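Local structure of putative acetamidase/formamidase (Yersinia enterocolitica subsp. palearctica serotype O:3, 5UBU) at residues B[4-9]-B[257-262]; B[104-109]-B[199-204]; B[53-58]-B[242-247]; B[264-269]-B[285-290]. The protein probably hydrolyses carbon-nitrogen bonds, other than peptide bonds, in linear amides, and binds sodium ions in the crystal. One frame throughout, in Å; residues are numbered along the deposited sequence.

Contact 1 of 4, residues B[4-9]-B[257-262]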
loop_
_atom_site.group_PDB
_atom_site.type_symbol
_atom_site.label_atom_id
_atom_site.label_comp_id
_atom_site.label_asym_id
_atom_site.label_seq_id
_atom_site.Cartn_x
_atom_site.Cartn_y
_atom_site.Cartn_z
HETATM N N MSE B 4 -9.281 -40.252 -5.004
HETATM C CA MSE B 4 -10.414 -39.306 -5.061
HETATM C C MSE B 4 -11.442 -39.609 -4.004
HETATM O O MSE B 4 -12.614 -39.347 -4.185
HETATM C CB MSE B 4 -11.026 -39.309 -6.468
HETATM C CG MSE B 4 -10.108 -38.793 -7.566
HETATM SE SE MSE B 4 -8.742 -37.527 -6.899
HETATM C CE MSE B 4 -9.644 -35.806 -7.145
ATOM N N LYS B 5 -10.982 -40.139 -2.875
ATOM C CA LYS B 5 -11.843 -40.484 -1.750
ATOM C C LYS B 5 -12.346 -39.233 -0.992
ATOM O O LYS B 5 -13.464 -39.189 -0.485
ATOM C CB LYS B 5 -11.021 -41.346 -0.777
ATOM C CG LYS B 5 -11.713 -41.901 0.464
ATOM C CD LYS B 5 -12.655 -43.071 0.151
ATOM C CE LYS B 5 -13.102 -43.807 1.404
ATOM N NZ LYS B 5 -14.051 -44.908 1.062
ATOM N N TRP B 6 -11.489 -38.226 -0.946
ATOM C CA TRP B 6 -11.797 -36.997 -0.209
ATOM C C TRP B 6 -13.050 -36.290 -0.742
ATOM O O TRP B 6 -13.699 -35.565 0.003
ATOM C CB TRP B 6 -10.591 -36.036 -0.206
ATOM C CG TRP B 6 -10.296 -35.444 -1.545
ATOM C CD1 TRP B 6 -9.501 -35.968 -2.519
ATOM C CD2 TRP B 6 -10.805 -34.210 -2.058
ATOM N NE1 TRP B 6 -9.482 -35.137 -3.606
ATOM C CE2 TRP B 6 -10.272 -34.047 -3.353
ATOM C CE3 TRP B 6 -11.659 -33.226 -1.549
ATOM C CZ2 TRP B 6 -10.552 -32.930 -4.149
ATOM C CZ3 TRP B 6 -11.943 -32.119 -2.333
ATOM C CH2 TRP B 6 -11.391 -31.982 -3.624
ATOM N N LEU B 7 -13.378 -36.494 -2.022
ATOM C CA LEU B 7 -14.578 -35.877 -2.617
ATOM C C LEU B 7 -15.863 -36.184 -1.849
ATOM O O LEU B 7 -16.740 -35.332 -1.761
ATOM C CB LEU B 7 -14.773 -36.290 -4.078
ATOM C CG LEU B 7 -13.865 -35.698 -5.145
ATOM C CD1 LEU B 7 -14.134 -36.341 -6.495
ATOM C CD2 LEU B 7 -14.064 -34.186 -5.232
ATOM N N GLU B 8 -15.963 -37.397 -1.299
ATOM C CA GLU B 8 -17.142 -37.801 -0.531
ATOM C C GLU B 8 -17.444 -36.832 0.622
ATOM O O GLU B 8 -18.609 -36.591 0.944
ATOM C CB GLU B 8 -16.954 -39.208 0.021
ATOM C CG GLU B 8 -16.799 -40.296 -1.025
ATOM C CD GLU B 8 -16.540 -41.669 -0.400
ATOM O OE1 GLU B 8 -16.359 -41.754 0.839
ATOM O OE2 GLU B 8 -16.468 -42.663 -1.150
ATOM N N GLU B 9 -16.387 -36.289 1.233
ATOM C CA GLU B 9 -16.515 -35.327 2.327
ATOM C C GLU B 9 -16.498 -33.870 1.857
ATOM O O GLU B 9 -16.622 -32.969 2.679
ATOM C CB GLU B 9 -15.400 -35.563 3.372
ATOM C CG GLU B 9 -15.500 -36.915 4.095
ATOM C CD GLU B 9 -16.771 -37.065 4.942
ATOM O OE1 GLU B 9 -17.187 -38.220 5.208
ATOM O OE2 GLU B 9 -17.350 -36.027 5.337
ATOM N N ARG B 257 -13.923 -19.217 -2.566
ATOM C CA ARG B 257 -13.277 -20.189 -1.694
ATOM C C ARG B 257 -12.954 -21.404 -2.525
ATOM O O ARG B 257 -13.549 -21.613 -3.577
ATOM C CB ARG B 257 -14.189 -20.583 -0.549
ATOM C CG ARG B 257 -14.452 -19.465 0.423
ATOM C CD ARG B 257 -15.534 -19.839 1.420
ATOM N NE ARG B 257 -15.711 -18.778 2.412
ATOM C CZ ARG B 257 -16.616 -18.785 3.386
ATOM N NH1 ARG B 257 -17.464 -19.796 3.526
ATOM N NH2 ARG B 257 -16.674 -17.766 4.222
HETATM N N MSE B 258 -11.984 -22.187 -2.085
HETATM C CA MSE B 258 -11.642 -23.404 -2.809
HETATM C C MSE B 258 -11.328 -24.482 -1.815
HETATM O O MSE B 258 -11.176 -24.239 -0.622
HETATM C CB MSE B 258 -10.611 -23.176 -3.933
HETATM C CG MSE B 258 -9.154 -23.180 -3.507
HETATM SE SE MSE B 258 -8.362 -24.995 -3.536
HETATM C CE MSE B 258 -6.622 -24.474 -2.765
ATOM N N GLU B 259 -11.244 -25.694 -2.329
ATOM C CA GLU B 259 -11.015 -26.859 -1.518
ATOM C C GLU B 259 -10.305 -27.904 -2.352
ATOM O O GLU B 259 -10.548 -28.011 -3.547
ATOM C CB GLU B 259 -12.388 -27.379 -1.102
ATOM C CG GLU B 259 -12.413 -28.642 -0.267
ATOM C CD GLU B 259 -13.826 -29.136 0.050
ATOM O OE1 GLU B 259 -14.813 -28.664 -0.555
ATOM O OE2 GLU B 259 -13.941 -30.026 0.913
ATOM N N ASN B 260 -9.405 -28.652 -1.730
ATOM C CA ASN B 260 -8.710 -29.752 -2.407
ATOM C C ASN B 260 -8.482 -30.877 -1.398
ATOM O O ASN B 260 -8.954 -30.802 -0.268
ATOM C CB ASN B 260 -7.423 -29.302 -3.130
ATOM C CG ASN B 260 -6.403 -28.694 -2.213
ATOM O OD1 ASN B 260 -6.420 -28.909 -1.003
ATOM N ND2 ASN B 260 -5.481 -27.927 -2.796
ATOM N N ALA B 261 -7.764 -31.915 -1.800
ATOM C CA ALA B 261 -7.539 -33.051 -0.915
ATOM C C ALA B 261 -7.025 -32.694 0.471
ATOM O O ALA B 261 -7.494 -33.264 1.458
ATOM C CB ALA B 261 -6.606 -34.069 -1.575
ATOM N N GLU B 262 -6.114 -31.721 0.555
ATOM C CA GLU B 262 -5.508 -31.378 1.843
ATOM C C GLU B 262 -5.944 -30.088 2.544
ATOM O O GLU B 262 -5.786 -29.998 3.758
ATOM C CB GLU B 262 -3.974 -31.412 1.715
ATOM C CG GLU B 262 -3.441 -32.795 1.312
ATOM C CD GLU B 262 -1.942 -32.996 1.514
ATOM O OE1 GLU B 262 -1.188 -32.066 1.917
ATOM O OE2 GLU B 262 -1.508 -34.141 1.268
#
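The carboxylate of E259 is gripped at both oxygens: OE1 is hydrogen-bonded to Y206 OH and weakly to the backbone N of I11, while OE2 forms a salt bridge with K327 NZ. Its CG lies anti to the backbone N (chi1 178°), where it approaches the W6 ring, CG to CZ3 at 4.1 Å. No hydrogen bond joins residues 4-9 to 257-262, and the contact illustrates how one indole can lie flat on main chain and a single methyl group. A261 CA stands over the five-membered ring of W6, 3.6 Å from its centroid and only 8° off the normal, a CH-pi contact; A261 CB meets W6 CD1 at 3.6 Å. The six-membered ring runs on over N260, with W6 CH2 3.7 Å from N260 CA. On the opposite face L7 CD2 lies 3.8 Å above the W6 plane, toward the rim, making the indole the filling between a leucine of its own turn and the chain beyond it. The turn at residues 5-8, just ahead of helix 11-15, thereby rests on N260 and A261, where strand 257-260 passes into a loop, and W6 also touches I204 on the adjoining strand 203-208.

Contact 2 of 4, residues B[104-109]-B[199-204]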
loop_
_atom_site.group_PDB
_atom_site.type_symbol
_atom_site.label_atom_id
_atom_site.label_comp_id
_atom_site.label_asym_id
_atom_site.label_seq_id
_atom_site.Cartn_x
_atom_site.Cartn_y
_atom_site.Cartn_z
ATOM N N VAL B 104 -17.112 -25.459 -8.849
ATOM C CA VAL B 104 -16.448 -25.856 -10.087
ATOM C C VAL B 104 -15.297 -26.797 -9.776
ATOM O O VAL B 104 -14.262 -26.379 -9.254
ATOM C CB VAL B 104 -15.908 -24.633 -10.861
ATOM C CG1 VAL B 104 -15.249 -25.075 -12.165
ATOM C CG2 VAL B 104 -17.028 -23.642 -11.139
ATOM N N TYR B 105 -15.487 -28.074 -10.085
ATOM C CA TYR B 105 -14.453 -29.077 -9.872
ATOM C C TYR B 105 -13.711 -29.310 -11.177
ATOM O O TYR B 105 -14.309 -29.704 -12.158
ATOM C CB TYR B 105 -15.043 -30.389 -9.332
ATOM C CG TYR B 105 -14.050 -31.522 -9.320
ATOM C CD1 TYR B 105 -12.900 -31.447 -8.546
ATOM C CD2 TYR B 105 -14.267 -32.683 -10.060
ATOM C CE1 TYR B 105 -11.963 -32.473 -8.539
ATOM C CE2 TYR B 105 -13.341 -33.725 -10.047
ATOM C CZ TYR B 105 -12.191 -33.608 -9.286
ATOM O OH TYR B 105 -11.261 -34.614 -9.260
ATOM N N ILE B 106 -12.409 -29.047 -11.185
ATOM C CA ILE B 106 -11.599 -29.247 -12.384
ATOM C C ILE B 106 -11.105 -30.697 -12.376
ATOM O O ILE B 106 -10.412 -31.113 -11.447
ATOM C CB ILE B 106 -10.418 -28.261 -12.438
ATOM C CG1 ILE B 106 -10.934 -26.811 -12.353
ATOM C CG2 ILE B 106 -9.617 -28.476 -13.717
ATOM C CD1 ILE B 106 -9.843 -25.762 -12.250
ATOM N N GLU B 107 -11.481 -31.466 -13.393
ATOM C CA GLU B 107 -11.075 -32.865 -13.467
ATOM C C GLU B 107 -9.716 -33.027 -14.097
ATOM O O GLU B 107 -8.868 -33.764 -13.582
ATOM C CB GLU B 107 -12.052 -33.695 -14.304
ATOM C CG GLU B 107 -13.463 -33.812 -13.764
ATOM C CD GLU B 107 -14.316 -34.736 -14.602
ATOM O OE1 GLU B 107 -15.542 -34.819 -14.354
ATOM O OE2 GLU B 107 -13.765 -35.372 -15.528
ATOM N N SER B 108 -9.533 -32.352 -15.231
ATOM C CA SER B 108 -8.308 -32.446 -15.998
ATOM C C SER B 108 -8.081 -31.255 -16.921
ATOM O O SER B 108 -9.014 -30.522 -17.266
ATOM C CB SER B 108 -8.359 -33.717 -16.842
ATOM O OG SER B 108 -9.499 -33.712 -17.682
HETATM N N MSE B 109 -6.819 -31.087 -17.318
HETATM C CA MSE B 109 -6.397 -30.007 -18.201
HETATM C C MSE B 109 -5.293 -30.538 -19.072
HETATM O O MSE B 109 -4.245 -30.950 -18.572
HETATM C CB MSE B 109 -5.895 -28.828 -17.374
HETATM C CG MSE B 109 -7.023 -28.121 -16.639
HETATM SE SE MSE B 109 -6.309 -26.557 -15.686
HETATM C CE MSE B 109 -5.856 -25.440 -17.239
ATOM N N ILE B 199 -5.744 -23.645 -8.237
ATOM C CA ILE B 199 -7.002 -23.846 -8.957
ATOM C C ILE B 199 -6.766 -24.664 -10.234
ATOM O O ILE B 199 -6.888 -24.167 -11.354
ATOM C CB ILE B 199 -7.685 -22.484 -9.234
ATOM C CG1 ILE B 199 -7.985 -21.813 -7.892
ATOM C CG2 ILE B 199 -8.982 -22.655 -10.028
ATOM C CD1 ILE B 199 -8.546 -20.419 -8.011
ATOM N N GLY B 200 -6.425 -25.933 -10.034
ATOM C CA GLY B 200 -6.168 -26.863 -11.134
ATOM C C GLY B 200 -6.850 -28.200 -10.884
ATOM O O GLY B 200 -7.717 -28.309 -10.009
ATOM N N PRO B 201 -6.470 -29.232 -11.660
ATOM C CA PRO B 201 -7.042 -30.565 -11.486
ATOM C C PRO B 201 -6.988 -30.996 -10.034
ATOM O O PRO B 201 -5.958 -30.844 -9.391
ATOM C CB PRO B 201 -6.151 -31.443 -12.351
ATOM C CG PRO B 201 -5.682 -30.529 -13.431
ATOM C CD PRO B 201 -5.552 -29.171 -12.814
ATOM N N GLY B 202 -8.108 -31.495 -9.524
ATOM C CA GLY B 202 -8.206 -31.930 -8.134
ATOM C C GLY B 202 -8.656 -30.846 -7.171
ATOM O O GLY B 202 -8.609 -31.052 -5.960
ATOM N N SER B 203 -9.098 -29.698 -7.700
ATOM C CA SER B 203 -9.565 -28.598 -6.862
ATOM C C SER B 203 -11.024 -28.290 -7.173
ATOM O O SER B 203 -11.484 -28.501 -8.290
ATOM C CB SER B 203 -8.739 -27.333 -7.105
ATOM O OG SER B 203 -9.019 -26.740 -8.375
ATOM N N ILE B 204 -11.730 -27.777 -6.170
ATOM C CA ILE B 204 -13.128 -27.383 -6.293
ATOM C C ILE B 204 -13.162 -25.926 -5.889
ATOM O O ILE B 204 -12.800 -25.606 -4.767
ATOM C CB ILE B 204 -14.056 -28.174 -5.345
ATOM C CG1 ILE B 204 -13.892 -29.684 -5.544
ATOM C CG2 ILE B 204 -15.511 -27.767 -5.572
ATOM C CD1 ILE B 204 -14.677 -30.532 -4.549
HETATM O O HOH W 1 -11.488 -25.239 -9.290
#
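A type II beta turn from G200 to S203 leads the chain into strand 203-208; the turn docks against strand 101-111, and just after it I204 pairs with Y105 as an antiparallel non-hydrogen-bonded pair. I106 is held through both its backbone N and its backbone O: the N donates to S203 O (3.1 Å, 160°), and the O accepts from G202 N at 3.0 Å. G202 takes a positive phi of 90°, a backbone shape that suits glycine at this turn position. Within the turn S203 OG donates to G200 O, in the carbonyl plane and on a lone pair; a water donates to the same OG and to V104 O, so that it bridges the two segments. Apolar contacts add to the backbone bonds. Y105 CD1 meets I204 CG1 at 3.6 Å, the two side chains crossing obliquely, while I106 CD1 reaches I199 CG2 at 3.9 Å. P201 CD lies 4.0 Å from M109 SE, the side chains nearly at a right angle. Strand 101-111 is bounded on its other edge by strand 239-248, where E107 and S108 both face T242 in a classic beta bulge, while I106 and M109 pack on I170 of strand 169-175.

Contact 3 of 4, residues B[53-58]-B[242-247]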
loop_
_atom_site.group_PDB
_atom_site.type_symbol
_atom_site.label_atom_id
_atom_site.label_comp_id
_atom_site.label_asym_id
_atom_site.label_seq_id
_atom_site.Cartn_x
_atom_site.Cartn_y
_atom_site.Cartn_z
ATOM N N GLY B 53 -24.368 -30.542 -11.749
ATOM C CA GLY B 53 -23.818 -31.899 -11.759
ATOM C C GLY B 53 -23.245 -32.275 -13.115
ATOM O O GLY B 53 -22.490 -33.217 -13.211
ATOM N N ASP B 54 -23.637 -31.546 -14.163
ATOM C CA ASP B 54 -23.137 -31.795 -15.521
ATOM C C ASP B 54 -21.649 -31.482 -15.668
ATOM O O ASP B 54 -21.076 -30.729 -14.887
ATOM C CB ASP B 54 -23.891 -30.949 -16.568
ATOM C CG ASP B 54 -25.285 -31.457 -16.871
ATOM O OD1 ASP B 54 -25.690 -32.524 -16.361
ATOM O OD2 ASP B 54 -25.979 -30.778 -17.661
ATOM N N ARG B 55 -21.051 -32.078 -16.693
ATOM C CA ARG B 55 -19.649 -31.885 -17.023
ATOM C C ARG B 55 -19.549 -31.023 -18.279
ATOM O O ARG B 55 -20.439 -31.061 -19.135
ATOM C CB ARG B 55 -18.955 -33.237 -17.227
ATOM C CG ARG B 55 -18.730 -33.977 -15.920
ATOM C CD ARG B 55 -18.330 -35.430 -16.065
ATOM N NE ARG B 55 -16.990 -35.516 -16.643
ATOM C CZ ARG B 55 -16.696 -35.955 -17.868
ATOM N NH1 ARG B 55 -15.431 -35.984 -18.266
ATOM N NH2 ARG B 55 -17.639 -36.423 -18.683
ATOM N N VAL B 56 -18.488 -30.223 -18.369
ATOM C CA VAL B 56 -18.255 -29.371 -19.530
ATOM C C VAL B 56 -16.794 -29.513 -19.949
ATOM O O VAL B 56 -15.898 -29.391 -19.122
ATOM C CB VAL B 56 -18.556 -27.884 -19.248
ATOM C CG1 VAL B 56 -18.353 -27.043 -20.507
ATOM C CG2 VAL B 56 -19.978 -27.720 -18.748
ATOM N N ILE B 57 -16.572 -29.793 -21.229
ATOM C CA ILE B 57 -15.241 -29.928 -21.796
ATOM C C ILE B 57 -15.013 -28.627 -22.556
ATOM O O ILE B 57 -15.570 -28.429 -23.640
ATOM C CB ILE B 57 -15.147 -31.138 -22.748
ATOM C CG1 ILE B 57 -15.538 -32.429 -22.008
ATOM C CG2 ILE B 57 -13.738 -31.233 -23.342
ATOM C CD1 ILE B 57 -15.543 -33.675 -22.882
ATOM N N VAL B 58 -14.193 -27.749 -21.990
ATOM C CA VAL B 58 -13.927 -26.440 -22.583
ATOM C C VAL B 58 -12.636 -26.368 -23.404
ATOM O O VAL B 58 -11.575 -26.730 -22.915
ATOM C CB VAL B 58 -13.809 -25.359 -21.485
ATOM C CG1 VAL B 58 -13.701 -23.978 -22.120
ATOM C CG2 VAL B 58 -15.012 -25.402 -20.558
ATOM N N THR B 242 -11.588 -29.877 -18.585
ATOM C CA THR B 242 -12.821 -30.578 -18.261
ATOM C C THR B 242 -13.205 -30.257 -16.826
ATOM O O THR B 242 -12.417 -30.473 -15.907
ATOM C CB THR B 242 -12.680 -32.102 -18.451
ATOM O OG1 THR B 242 -12.380 -32.383 -19.819
ATOM C CG2 THR B 242 -13.981 -32.826 -18.095
ATOM N N ILE B 243 -14.421 -29.747 -16.645
ATOM C CA ILE B 243 -14.930 -29.373 -15.325
ATOM C C ILE B 243 -16.278 -30.014 -15.015
ATOM O O ILE B 243 -16.996 -30.446 -15.925
ATOM C CB ILE B 243 -15.097 -27.838 -15.205
ATOM C CG1 ILE B 243 -16.095 -27.301 -16.242
ATOM C CG2 ILE B 243 -13.757 -27.145 -15.377
ATOM C CD1 ILE B 243 -16.325 -25.808 -16.165
ATOM N N LYS B 244 -16.597 -30.089 -13.723
ATOM C CA LYS B 244 -17.882 -30.608 -13.254
ATOM C C LYS B 244 -18.426 -29.421 -12.454
ATOM O O LYS B 244 -17.791 -28.956 -11.509
ATOM C CB LYS B 244 -17.721 -31.851 -12.360
ATOM C CG LYS B 244 -18.870 -32.853 -12.391
ATOM C CD LYS B 244 -19.156 -33.579 -11.078
ATOM C CE LYS B 244 -20.014 -34.830 -11.269
ATOM N NZ LYS B 244 -20.703 -35.236 -10.014
ATOM N N VAL B 245 -19.581 -28.913 -12.854
ATOM C CA VAL B 245 -20.186 -27.752 -12.211
ATOM C C VAL B 245 -21.428 -28.176 -11.446
ATOM O O VAL B 245 -22.296 -28.845 -12.010
ATOM C CB VAL B 245 -20.570 -26.704 -13.274
ATOM C CG1 VAL B 245 -21.172 -25.457 -12.626
ATOM C CG2 VAL B 245 -19.351 -26.347 -14.123
ATOM N N ASP B 246 -21.519 -27.799 -10.171
ATOM C CA ASP B 246 -22.679 -28.157 -9.366
ATOM C C ASP B 246 -23.155 -26.872 -8.671
ATOM O O ASP B 246 -22.523 -25.814 -8.809
ATOM C CB ASP B 246 -22.347 -29.301 -8.402
ATOM C CG ASP B 246 -23.598 -30.133 -7.988
ATOM O OD1 ASP B 246 -24.726 -29.588 -7.928
ATOM O OD2 ASP B 246 -23.439 -31.354 -7.710
ATOM N N LEU B 247 -24.282 -26.959 -7.964
ATOM C CA LEU B 247 -24.886 -25.805 -7.318
ATOM C C LEU B 247 -25.232 -26.068 -5.864
ATOM O O LEU B 247 -25.872 -27.068 -5.548
ATOM C CB LEU B 247 -26.171 -25.464 -8.068
ATOM C CG LEU B 247 -27.003 -24.259 -7.628
ATOM C CD1 LEU B 247 -26.229 -22.975 -7.855
ATOM C CD2 LEU B 247 -28.305 -24.231 -8.397
#
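T242, G53 and I243 bury the most surface where strands 55-59 and 239-248 run antiparallel. T242 sits opposite I57 in a non-hydrogen-bonded pair, and its two branches divide the work: OG1, beside the backbone N and anti to the carbonyl carbon (chi1 -61°), lies 3.8 Å from I57 CG1, the side chains side by side and pointing the same way, while CG2 meets R55 NH1 at 3.5 Å. That guanidinium is anchored beyond the contact by a salt bridge from NE to E107. I243 faces V56 in a hydrogen-bonded pair with reciprocal bonds: I243 N donates to V56 O at 2.9 Å and 171°, and V56 N returns the bond to I243 O. On the face they share, I243 CG1 packs on V56 CB at 3.9 Å. G53 extends the backbone pairing ahead of R55; its N donates to V245 O at 2.7 Å, its O lies against the aliphatic chain of K244 (3.5 Å to CE), and its positive phi of 107° is one that favours glycine. Next along, V245 N donates to D54 O. Strand 239-248 thus lies between strands 55-59 and 101-111, with strand 25-28 beyond the former, while V58 and I243 both touch I218 of strand 214-222.

Contact 4 of 4, residues B[264-269]-B[285-290]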
loop_
_atom_site.group_PDB
_atom_site.type_symbol
_atom_site.label_atom_id
_atom_site.label_comp_id
_atom_site.label_asym_id
_atom_site.label_seq_id
_atom_site.Cartn_x
_atom_site.Cartn_y
_atom_site.Cartn_z
ATOM N N ILE B 264 -8.534 -26.121 2.720
ATOM C CA ILE B 264 -9.640 -25.242 2.366
ATOM C C ILE B 264 -8.928 -23.884 2.257
ATOM O O ILE B 264 -7.905 -23.673 2.913
ATOM C CB ILE B 264 -10.799 -25.211 3.395
ATOM C CG1 ILE B 264 -10.378 -24.574 4.719
ATOM C CG2 ILE B 264 -11.349 -26.611 3.606
ATOM C CD1 ILE B 264 -11.520 -24.403 5.684
HETATM N N MSE B 265 -9.456 -22.976 1.437
HETATM C CA MSE B 265 -8.827 -21.680 1.248
HETATM C C MSE B 265 -9.793 -20.592 0.913
HETATM O O MSE B 265 -10.744 -20.815 0.181
HETATM C CB MSE B 265 -7.842 -21.858 0.081
HETATM C CG MSE B 265 -7.081 -20.586 -0.343
HETATM SE SE MSE B 265 -6.340 -20.758 -2.180
HETATM C CE MSE B 265 -4.801 -21.859 -1.677
ATOM N N SER B 266 -9.562 -19.407 1.473
ATOM C CA SER B 266 -10.370 -18.224 1.182
ATOM C C SER B 266 -9.501 -17.361 0.277
ATOM O O SER B 266 -8.340 -17.093 0.599
ATOM C CB SER B 266 -10.749 -17.471 2.446
ATOM O OG SER B 266 -11.669 -18.208 3.225
ATOM N N ILE B 267 -10.064 -16.923 -0.845
ATOM C CA ILE B 267 -9.325 -16.138 -1.832
ATOM C C ILE B 267 -9.763 -14.682 -1.875
ATOM O O ILE B 267 -10.855 -14.379 -2.322
ATOM C CB ILE B 267 -9.494 -16.764 -3.230
ATOM C CG1 ILE B 267 -9.044 -18.235 -3.195
ATOM C CG2 ILE B 267 -8.706 -15.975 -4.274
ATOM C CD1 ILE B 267 -9.314 -19.012 -4.465
ATOM N N GLY B 268 -8.892 -13.791 -1.421
ATOM C CA GLY B 268 -9.176 -12.359 -1.413
ATOM C C GLY B 268 -8.391 -11.644 -2.492
ATOM O O GLY B 268 -7.277 -12.051 -2.815
ATOM N N SER B 269 -8.959 -10.573 -3.043
ATOM C CA SER B 269 -8.285 -9.805 -4.089
ATOM C C SER B 269 -8.416 -8.316 -3.854
ATOM O O SER B 269 -9.515 -7.821 -3.653
ATOM C CB SER B 269 -8.845 -10.162 -5.469
ATOM O OG SER B 269 -8.605 -11.514 -5.778
ATOM N N ILE B 285 -11.506 -17.030 8.717
ATOM C CA ILE B 285 -11.963 -17.008 10.113
ATOM C C ILE B 285 -13.488 -17.077 10.179
ATOM O O ILE B 285 -14.035 -17.817 10.992
ATOM C CB ILE B 285 -11.433 -15.771 10.872
ATOM C CG1 ILE B 285 -9.916 -15.890 11.038
ATOM C CG2 ILE B 285 -12.067 -15.667 12.254
ATOM C CD1 ILE B 285 -9.248 -14.650 11.587
ATOM N N TYR B 286 -14.175 -16.321 9.326
ATOM C CA TYR B 286 -15.634 -16.363 9.339
ATOM C C TYR B 286 -16.165 -17.735 8.882
ATOM O O TYR B 286 -17.220 -18.199 9.350
ATOM C CB TYR B 286 -16.269 -15.252 8.505
ATOM C CG TYR B 286 -16.052 -13.835 8.995
ATOM C CD1 TYR B 286 -15.845 -13.541 10.351
ATOM C CD2 TYR B 286 -16.230 -12.762 8.124
ATOM C CE1 TYR B 286 -15.691 -12.226 10.781
ATOM C CE2 TYR B 286 -16.104 -11.451 8.562
ATOM C CZ TYR B 286 -15.840 -11.189 9.889
ATOM O OH TYR B 286 -15.709 -9.885 10.314
ATOM N N TRP B 287 -15.421 -18.368 7.980
ATOM C CA TRP B 287 -15.772 -19.680 7.461
ATOM C C TRP B 287 -15.604 -20.728 8.560
ATOM O O TRP B 287 -16.480 -21.581 8.751
ATOM C CB TRP B 287 -14.923 -19.977 6.217
ATOM C CG TRP B 287 -15.245 -21.228 5.461
ATOM C CD1 TRP B 287 -16.387 -21.981 5.541
ATOM C CD2 TRP B 287 -14.518 -21.738 4.342
ATOM N NE1 TRP B 287 -16.350 -22.997 4.627
ATOM C CE2 TRP B 287 -15.222 -22.864 3.864
ATOM C CE3 TRP B 287 -13.312 -21.380 3.724
ATOM C CZ2 TRP B 287 -14.764 -23.638 2.803
ATOM C CZ3 TRP B 287 -12.853 -22.148 2.665
ATOM C CH2 TRP B 287 -13.583 -23.263 2.212
ATOM N N LEU B 288 -14.505 -20.634 9.308
ATOM C CA LEU B 288 -14.235 -21.558 10.408
ATOM C C LEU B 288 -15.287 -21.436 11.519
ATOM O O LEU B 288 -15.675 -22.443 12.115
ATOM C CB LEU B 288 -12.826 -21.337 10.965
ATOM C CG LEU B 288 -11.678 -21.641 9.998
ATOM C CD1 LEU B 288 -10.346 -21.195 10.568
ATOM C CD2 LEU B 288 -11.636 -23.117 9.639
ATOM N N VAL B 289 -15.749 -20.213 11.784
ATOM C CA VAL B 289 -16.766 -19.978 12.815
ATOM C C VAL B 289 -18.150 -20.480 12.381
ATOM O O VAL B 289 -18.874 -21.092 13.163
ATOM C CB VAL B 289 -16.850 -18.474 13.192
ATOM C CG1 VAL B 289 -18.061 -18.171 14.069
ATOM C CG2 VAL B 289 -15.574 -18.030 13.887
ATOM N N ALA B 290 -18.494 -20.232 11.127
ATOM C CA ALA B 290 -19.801 -20.605 10.586
ATOM C C ALA B 290 -20.012 -22.100 10.368
ATOM O O ALA B 290 -21.005 -22.651 10.822
ATOM C CB ALA B 290 -20.053 -19.857 9.278
#
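W287 turns its indole toward the strand and overlaps I264, the two side chains meeting tip to tip. I264 CD1 lies over one face of the six-membered ring, 4.0 Å from its centroid and 10° off the normal, a CH-pi contact. Nearer its base, I264 CB touches the rim at W287 CH2 (3.6 Å). The indole edge faces two oxygens, one of the main chain and one of a side chain: M265 O is 3.5 Å from W287 CZ3 and S266 OG 3.6 Å from CE3, both near the ring plane. W287 CG is anti to the backbone N (chi1 -174°), a torsion that carries CG out from the helix toward the sheet. This is the packing of an alpha/beta layer, in which helix 273-291, following strand 263-270 in sequence, packs on the sheet through W287 and L288. The segment axes are 9.5 Å apart at closest, their directions at 139°. L288 adds a smaller apolar touch, CD2 to I264 CD1 at 4.2 Å, and also meets L325 on strand 319-326. Polar groups border the indole without hydrogen bonds across the contact. S266 OG is hydrogen-bonded to D283 OD2 of the same helix, D283 also forms a salt bridge with R257, and R257 makes a cation-pi contact with W287. Farther round the helix, I285 packs on helix 296-306 and on L138 and L129 of two neighbouring subunits.

In the fold
Contacts 1 to 4 all reach one mixed sheet but differ in depth and chemistry. Contacts 3 and 4 are buried, contact 2 partly so, and contact 1 lies at the surface. Contact 3 is a strand pairing and contact 2 a turn set against a strand, both held by backbone hydrogen bonds, and strands 101-111 and 239-248 are neighbours: Y105 O accepts from K244 N, and E107 is tied to R55. Contacts 1 and 4 have no hydrogen bond across them; in each a tryptophan outside the sheet packs on a strand, by its face in contact 1, by face and edge in contact 4. Strand 257-260 of contact 1 bonds to I204 of contact 2 on one edge and to M265 of contact 4 on the other.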